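Local coordinates for Dbv8 protein (Nonomuraea, PDB 4MFZ) that probably transfers a long aliphatic acyl group from acyl-CoA to nitrogen on a glycopeptide antibiotic, as a GNAT-family N-acyltransferase, at residues 94-106 with 130-142. Sequence-based numbering, arbitrary orientation.
With NA (sodium ion), chain C.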
# COMPACT_ATOMS: atom_id res chain seq x y z
N LEU A 94 21.33 1.08 -5.08
CA LEU A 94 20.11 0.43 -4.62
C LEU A 94 18.83 0.84 -5.40
O LEU A 94 18.01 -0.01 -5.75
CB LEU A 94 19.94 0.70 -3.12
CG LEU A 94 19.00 -0.23 -2.37
CD1 LEU A 94 19.66 -1.60 -2.11
CD2 LEU A 94 18.56 0.42 -1.06
N LEU A 95 18.66 2.15 -5.61
CA LEU A 95 17.48 2.71 -6.29
C LEU A 95 17.39 2.19 -7.73
O LEU A 95 16.33 1.77 -8.22
CB LEU A 95 17.63 4.23 -6.34
CG LEU A 95 16.64 5.04 -7.18
CD1 LEU A 95 15.20 4.80 -6.74
CD2 LEU A 95 17.00 6.52 -7.10
N GLU A 96 18.53 2.25 -8.40
CA GLU A 96 18.70 1.79 -9.76
C GLU A 96 18.22 0.35 -9.93
O GLU A 96 17.44 0.03 -10.85
CB GLU A 96 20.20 1.82 -10.07
CG GLU A 96 20.50 2.55 -11.34
CD GLU A 96 21.98 2.85 -11.50
OE1 GLU A 96 22.84 2.17 -10.87
OE2 GLU A 96 22.25 3.80 -12.25
N ARG A 97 18.77 -0.52 -9.08
CA ARG A 97 18.50 -1.96 -9.15
C ARG A 97 17.12 -2.34 -8.62
O ARG A 97 16.46 -3.21 -9.19
CB ARG A 97 19.65 -2.75 -8.46
CG ARG A 97 20.94 -2.62 -9.26
CD ARG A 97 22.22 -2.90 -8.47
NE ARG A 97 23.42 -2.73 -9.32
CZ ARG A 97 23.85 -1.55 -9.77
NH1 ARG A 97 23.22 -0.39 -9.45
NH2 ARG A 97 24.95 -1.50 -10.52
N ALA A 98 16.66 -1.68 -7.56
CA ALA A 98 15.26 -1.81 -7.09
C ALA A 98 14.27 -1.44 -8.19
O ALA A 98 13.31 -2.15 -8.41
CB ALA A 98 15.01 -0.96 -5.85
N HIS A 99 14.48 -0.31 -8.85
CA HIS A 99 13.64 0.11 -9.98
C HIS A 99 13.64 -0.94 -11.09
O HIS A 99 12.60 -1.26 -11.68
CB HIS A 99 14.12 1.46 -10.50
CG HIS A 99 13.63 1.78 -11.88
ND1 HIS A 99 12.33 2.05 -12.15
CD2 HIS A 99 14.31 1.84 -13.10
CE1 HIS A 99 12.20 2.28 -13.47
NE2 HIS A 99 13.40 2.13 -14.05
N HIS A 100 14.82 -1.48 -11.36
CA HIS A 100 14.98 -2.48 -12.40
C HIS A 100 14.14 -3.68 -12.10
O HIS A 100 13.50 -4.20 -13.00
CB HIS A 100 16.46 -2.86 -12.59
CG HIS A 100 16.72 -3.68 -13.83
ND1 HIS A 100 17.96 -4.09 -14.19
CD2 HIS A 100 15.85 -4.14 -14.83
CE1 HIS A 100 17.88 -4.79 -15.35
NE2 HIS A 100 16.58 -4.81 -15.73
N GLU A 101 14.14 -4.13 -10.83
CA GLU A 101 13.38 -5.28 -10.36
C GLU A 101 11.88 -5.08 -10.66
O GLU A 101 11.21 -6.02 -11.07
CB GLU A 101 13.61 -5.52 -8.85
CG GLU A 101 12.82 -6.66 -8.20
CD GLU A 101 13.12 -6.88 -6.68
OE1 GLU A 101 13.25 -5.90 -5.87
OE2 GLU A 101 13.19 -8.06 -6.28
N LEU A 102 11.39 -3.84 -10.51
CA LEU A 102 9.97 -3.52 -10.75
C LEU A 102 9.58 -3.46 -12.22
O LEU A 102 8.47 -3.87 -12.55
CB LEU A 102 9.55 -2.19 -10.06
CG LEU A 102 9.87 -2.10 -8.57
CD1 LEU A 102 9.28 -0.82 -7.99
CD2 LEU A 102 9.35 -3.31 -7.82
N VAL A 103 10.44 -2.97 -13.10
CA VAL A 103 10.09 -2.96 -14.52
C VAL A 103 10.21 -4.34 -15.17
O VAL A 103 9.52 -4.63 -16.13
CB VAL A 103 10.83 -1.88 -15.36
CG1 VAL A 103 10.76 -0.53 -14.65
CG2 VAL A 103 12.26 -2.28 -15.66
N ARG A 104 11.11 -5.17 -14.64
CA ARG A 104 11.36 -6.53 -15.13
C ARG A 104 10.15 -7.49 -15.06
O ARG A 104 10.01 -8.35 -15.92
CB ARG A 104 12.54 -7.10 -14.33
CG ARG A 104 12.96 -8.52 -14.68
CD ARG A 104 13.96 -8.47 -15.82
NE ARG A 104 14.65 -9.75 -15.95
CZ ARG A 104 14.12 -10.81 -16.52
NH1 ARG A 104 12.89 -10.75 -17.04
NH2 ARG A 104 14.82 -11.94 -16.58
N HIS A 105 9.30 -7.39 -14.02
CA HIS A 105 8.02 -8.12 -14.00
C HIS A 105 6.82 -7.22 -13.90
O HIS A 105 5.84 -7.54 -13.25
CB HIS A 105 8.01 -9.19 -12.91
CG HIS A 105 9.17 -10.16 -13.00
ND1 HIS A 105 9.38 -10.95 -14.08
CD2 HIS A 105 10.23 -10.39 -12.14
CE1 HIS A 105 10.49 -11.66 -13.90
NE2 HIS A 105 11.02 -11.32 -12.71
N MET A 106 6.92 -6.07 -14.55
CA MET A 106 5.85 -5.10 -14.63
C MET A 106 4.56 -5.77 -15.09
O MET A 106 4.49 -6.37 -16.16
CB MET A 106 6.25 -3.94 -15.55
CG MET A 106 5.16 -2.91 -15.81
SD MET A 106 4.71 -1.95 -14.35
CE MET A 106 6.16 -0.89 -14.20
N PHE A 130 13.17 6.30 0.64
CA PHE A 130 13.66 5.45 -0.47
C PHE A 130 12.56 5.00 -1.43
O PHE A 130 12.72 5.06 -2.62
CB PHE A 130 14.38 4.20 0.09
CG PHE A 130 14.85 3.23 -0.97
CD1 PHE A 130 15.93 3.55 -1.79
CD2 PHE A 130 14.21 1.99 -1.16
CE1 PHE A 130 16.37 2.65 -2.78
CE2 PHE A 130 14.65 1.09 -2.13
CZ PHE A 130 15.73 1.42 -2.95
N HIS A 131 11.44 4.53 -0.89
CA HIS A 131 10.34 4.00 -1.71
C HIS A 131 9.58 5.03 -2.48
O HIS A 131 8.98 4.71 -3.52
CB HIS A 131 9.42 3.12 -0.86
CG HIS A 131 10.10 1.88 -0.38
ND1 HIS A 131 10.35 0.82 -1.20
CD2 HIS A 131 10.68 1.56 0.84
CE1 HIS A 131 11.01 -0.14 -0.51
NE2 HIS A 131 11.21 0.31 0.74
N VAL A 132 9.61 6.28 -2.02
CA VAL A 132 9.12 7.40 -2.81
C VAL A 132 9.97 7.52 -4.05
O VAL A 132 9.46 7.67 -5.15
CB VAL A 132 9.20 8.74 -2.03
CG1 VAL A 132 8.67 9.89 -2.87
CG2 VAL A 132 8.41 8.62 -0.75
N TYR A 133 11.30 7.47 -3.88
CA TYR A 133 12.20 7.57 -5.04
C TYR A 133 12.05 6.40 -6.00
O TYR A 133 11.98 6.61 -7.20
CB TYR A 133 13.66 7.78 -4.60
CG TYR A 133 13.80 8.99 -3.72
CD1 TYR A 133 13.42 10.24 -4.18
CD2 TYR A 133 14.24 8.88 -2.40
CE1 TYR A 133 13.52 11.37 -3.37
CE2 TYR A 133 14.35 9.99 -1.60
CZ TYR A 133 13.99 11.23 -2.10
OH TYR A 133 14.08 12.34 -1.30
N VAL A 134 11.91 5.18 -5.48
CA VAL A 134 11.63 4.02 -6.35
C VAL A 134 10.28 4.25 -7.09
O VAL A 134 10.16 4.01 -8.29
CB VAL A 134 11.56 2.70 -5.54
CG1 VAL A 134 11.24 1.54 -6.45
CG2 VAL A 134 12.87 2.43 -4.84
N PHE A 135 9.28 4.75 -6.36
CA PHE A 135 7.97 5.05 -6.97
C PHE A 135 8.10 6.04 -8.13
O PHE A 135 7.66 5.75 -9.24
CB PHE A 135 7.04 5.62 -5.93
CG PHE A 135 5.60 5.53 -6.30
CD1 PHE A 135 4.85 4.40 -5.97
CD2 PHE A 135 4.96 6.60 -6.96
CE1 PHE A 135 3.49 4.32 -6.32
CE2 PHE A 135 3.61 6.53 -7.29
CZ PHE A 135 2.88 5.39 -6.97
N LEU A 136 8.70 7.20 -7.86
CA LEU A 136 8.85 8.25 -8.88
C LEU A 136 9.67 7.78 -10.09
O LEU A 136 9.28 8.02 -11.25
CB LEU A 136 9.47 9.52 -8.29
CG LEU A 136 8.80 10.26 -7.12
CD1 LEU A 136 9.70 11.41 -6.66
CD2 LEU A 136 7.41 10.76 -7.55
N ALA A 137 10.78 7.08 -9.82
CA ALA A 137 11.63 6.49 -10.88
C ALA A 137 10.83 5.56 -11.81
O ALA A 137 11.11 5.46 -12.99
CB ALA A 137 12.81 5.74 -10.26
N THR A 138 9.84 4.87 -11.26
CA THR A 138 9.16 3.78 -11.98
C THR A 138 7.87 4.27 -12.66
O THR A 138 7.24 3.52 -13.41
CB THR A 138 8.91 2.60 -11.01
OG1 THR A 138 10.15 2.25 -10.40
CG2 THR A 138 8.39 1.32 -11.73
N LEU A 139 7.49 5.52 -12.41
CA LEU A 139 6.24 6.10 -12.96
C LEU A 139 6.14 6.04 -14.49
O LEU A 139 5.10 5.66 -15.00
CB LEU A 139 6.04 7.55 -12.49
CG LEU A 139 4.77 7.89 -11.71
CD1 LEU A 139 4.49 6.80 -10.70
CD2 LEU A 139 4.88 9.24 -11.01
N PRO A 140 7.22 6.42 -15.23
CA PRO A 140 7.11 6.29 -16.68
C PRO A 140 6.86 4.86 -17.19
O PRO A 140 6.03 4.68 -18.09
CB PRO A 140 8.44 6.87 -17.20
CG PRO A 140 8.84 7.84 -16.14
CD PRO A 140 8.45 7.16 -14.85
N ALA A 141 7.56 3.86 -16.64
CA ALA A 141 7.26 2.45 -16.96
C ALA A 141 5.83 2.09 -16.58
O ALA A 141 5.12 1.43 -17.32
CB ALA A 141 8.22 1.53 -16.21
N LEU A 142 5.41 2.49 -15.39
CA LEU A 142 4.07 2.15 -14.93
C LEU A 142 3.03 2.69 -15.92
O LEU A 142 2.10 1.98 -16.31
CB LEU A 142 3.83 2.73 -13.50
CG LEU A 142 2.47 2.49 -12.87
CD1 LEU A 142 1.46 3.49 -13.41
CD2 LEU A 142 1.99 1.08 -13.15
NA NA C . 12.77 -12.22 -11.70
O HOH W 1 14.69 -13.86 -12.22
O HOH W 2 11.96 -11.56 -9.70
O HOH W 3 14.21 -10.58 -11.39
O HOH W 4 11.97 -13.99 -10.53
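The F130 ring lies between L94 and its own helix neighbour V134. L94 CD2 makes a CH-pi contact over one face, 3.9 Å from the ring centroid. V134 CG2 sits over the opposite face, toward the rim. At the edge are the backbone N of L95 and A98 CB, the latter 3.8 Å from F130 CZ. The H99 ring meets T138 edge-on. H99 ND1 donates to T138 OG1 in the ring plane, at 2.8 Å and nearly straight (173°). T138 OG1 in turn donates to V134 O, at 2.7 Å. With OG1 anti to the carbonyl carbon (chi1 -53°), the hydroxyl reaches V134 O, one turn earlier, while accepting from H99. L95 is a knob in the hole formed by F130, Y133, V134 and A137. L102 CD1 presses on V134 CG1 at 3.4 Å, a tight fit. Farther along, V103 CG1 and M106 CE both touch A141 CB. Just before M106, H105 NE2 binds a sodium ion that also holds four waters. The axes of 94-104 and 130-142 approach to 9.5 Å and cross at -49°. This is buried helix packing in the N-terminal domain. Helix 37-46 also packs on L94, helix 182-192 on L102, and helix 153-160 on L142.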